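Local coordinates for RNA-binding protein (PDB 7JLY) that probably binds RNA through a single RNA recognition motif domain, with calcium bound in the crystal, at residues V29-V34 and F48-D53. Numbering follows the deposited sequence.
Sequences VTSARV and FVEMED
R33 and F48 hold each other by two backbone hydrogen bonds, R33 N to F48 O and F48 N to R33 O, both 2.9 Å. Further along the antiparallel pair, E50 N donates to S31 O (3.0 Å) and E50 O accepts from T30 N (2.9 Å); T30 and S31 together face E50, a classic beta bulge that shifts the register by one before V29 pairs with M51. On the face of the sheet that carries S31, R33, F48 and E50, one water accepts from R33 NE, donates to F48 O and bonds S31 OG. A second water, at the guanidinium edge and in its plane, links R33 NH2 to E50 OE2. The bend at chi3 (-77°) carries R33 NH2 obliquely to 3.7 Å from F48 CD2, the guanidinium and ring planes 11° apart. On the reverse face V29 CG1 meets V49 CG1 at 3.7 Å, while V29 CG2 touches M51 CG. These are the edge strand 29-36 and its neighbour 46-51 in the RRM sheet: V29, A32 and V49 pack on helix 16-23, M51 on helix 54-64, and the F48 ring meets Y6 of strand 3-8 on the sheet face that in RRMs commonly receives RNA.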
# COMPACT_ATOMS: atom_id res chain seq x y z
N VAL A 29 -7.09 0.16 8.83
CA VAL A 29 -6.47 -0.75 7.88
C VAL A 29 -6.71 -2.17 8.35
O VAL A 29 -6.52 -2.46 9.53
CB VAL A 29 -4.95 -0.50 7.77
CG1 VAL A 29 -4.26 -1.62 7.01
CG2 VAL A 29 -4.66 0.87 7.14
N THR A 30 -7.15 -3.06 7.45
CA THR A 30 -7.44 -4.43 7.86
C THR A 30 -6.45 -5.45 7.32
O THR A 30 -6.42 -6.58 7.77
CB THR A 30 -8.84 -4.86 7.42
OG1 THR A 30 -8.97 -4.72 6.00
CG2 THR A 30 -9.88 -4.01 8.09
N SER A 31 -5.66 -5.04 6.34
CA SER A 31 -4.73 -5.95 5.70
C SER A 31 -3.59 -5.17 5.06
O SER A 31 -3.80 -4.09 4.52
CB SER A 31 -5.47 -6.78 4.64
OG SER A 31 -4.58 -7.69 4.02
N ALA A 32 -2.38 -5.72 5.14
CA ALA A 32 -1.25 -5.14 4.45
C ALA A 32 -0.32 -6.26 4.00
O ALA A 32 0.03 -7.15 4.78
CB ALA A 32 -0.51 -4.14 5.34
N ARG A 33 0.03 -6.25 2.71
CA ARG A 33 0.83 -7.32 2.14
C ARG A 33 1.87 -6.72 1.21
O ARG A 33 1.53 -5.90 0.36
CB ARG A 33 -0.04 -8.31 1.35
CG ARG A 33 -1.23 -8.87 2.12
CD ARG A 33 -2.00 -9.88 1.28
NE ARG A 33 -2.85 -9.26 0.26
CZ ARG A 33 -2.88 -9.61 -1.02
NH1 ARG A 33 -2.09 -10.58 -1.47
NH2 ARG A 33 -3.70 -9.00 -1.86
N VAL A 34 3.14 -7.11 1.37
CA VAL A 34 4.15 -6.80 0.37
C VAL A 34 4.37 -8.05 -0.45
O VAL A 34 4.56 -9.13 0.11
CB VAL A 34 5.49 -6.36 0.99
CG1 VAL A 34 6.58 -6.31 -0.08
CG2 VAL A 34 5.35 -4.99 1.69
N PHE A 48 -0.30 -4.50 -1.37
CA PHE A 48 -1.70 -4.10 -1.25
C PHE A 48 -2.07 -3.79 0.19
O PHE A 48 -1.73 -4.54 1.11
CB PHE A 48 -2.62 -5.20 -1.79
CG PHE A 48 -2.39 -5.51 -3.24
CD1 PHE A 48 -3.03 -4.78 -4.22
CD2 PHE A 48 -1.54 -6.54 -3.61
CE1 PHE A 48 -2.82 -5.06 -5.57
CE2 PHE A 48 -1.32 -6.82 -4.96
CZ PHE A 48 -1.97 -6.08 -5.93
N VAL A 49 -2.80 -2.70 0.37
CA VAL A 49 -3.37 -2.37 1.67
C VAL A 49 -4.90 -2.30 1.56
O VAL A 49 -5.42 -1.65 0.67
CB VAL A 49 -2.85 -1.02 2.21
CG1 VAL A 49 -3.51 -0.73 3.54
CG2 VAL A 49 -1.31 -1.04 2.35
N GLU A 50 -5.60 -2.98 2.46
CA GLU A 50 -7.05 -2.88 2.50
C GLU A 50 -7.46 -1.97 3.63
O GLU A 50 -6.94 -2.08 4.75
CB GLU A 50 -7.70 -4.26 2.66
CG GLU A 50 -7.74 -5.05 1.37
CD GLU A 50 -8.49 -6.36 1.52
OE1 GLU A 50 -9.61 -6.35 2.07
OE2 GLU A 50 -7.96 -7.40 1.08
N MET A 51 -8.38 -1.06 3.34
CA MET A 51 -8.93 -0.16 4.34
C MET A 51 -10.43 -0.42 4.44
O MET A 51 -11.07 -0.70 3.43
CB MET A 51 -8.64 1.30 4.00
CG MET A 51 -7.15 1.66 4.07
SD MET A 51 -6.85 3.39 3.74
CE MET A 51 -7.46 4.12 5.27
N GLU A 52 -10.97 -0.36 5.64
CA GLU A 52 -12.36 -0.77 5.83
C GLU A 52 -13.35 0.23 5.22
O GLU A 52 -14.42 -0.16 4.75
CB GLU A 52 -12.67 -0.97 7.32
CG GLU A 52 -14.08 -1.54 7.59
CD GLU A 52 -14.36 -2.89 6.90
OE1 GLU A 52 -13.45 -3.76 6.85
OE2 GLU A 52 -15.50 -3.09 6.39
N ASP A 53 -12.98 1.51 5.22
CA ASP A 53 -13.85 2.58 4.75
C ASP A 53 -13.38 3.12 3.41
O ASP A 53 -12.29 3.68 3.31
CB ASP A 53 -13.89 3.72 5.79
CG ASP A 53 -14.91 4.80 5.45
OD1 ASP A 53 -16.10 4.61 5.78
OD2 ASP A 53 -14.51 5.83 4.87
O HOH W 1 -11.47 -4.23 5.01
O HOH W 2 -3.66 -6.56 1.76
O HOH W 3 -5.48 -6.83 -0.44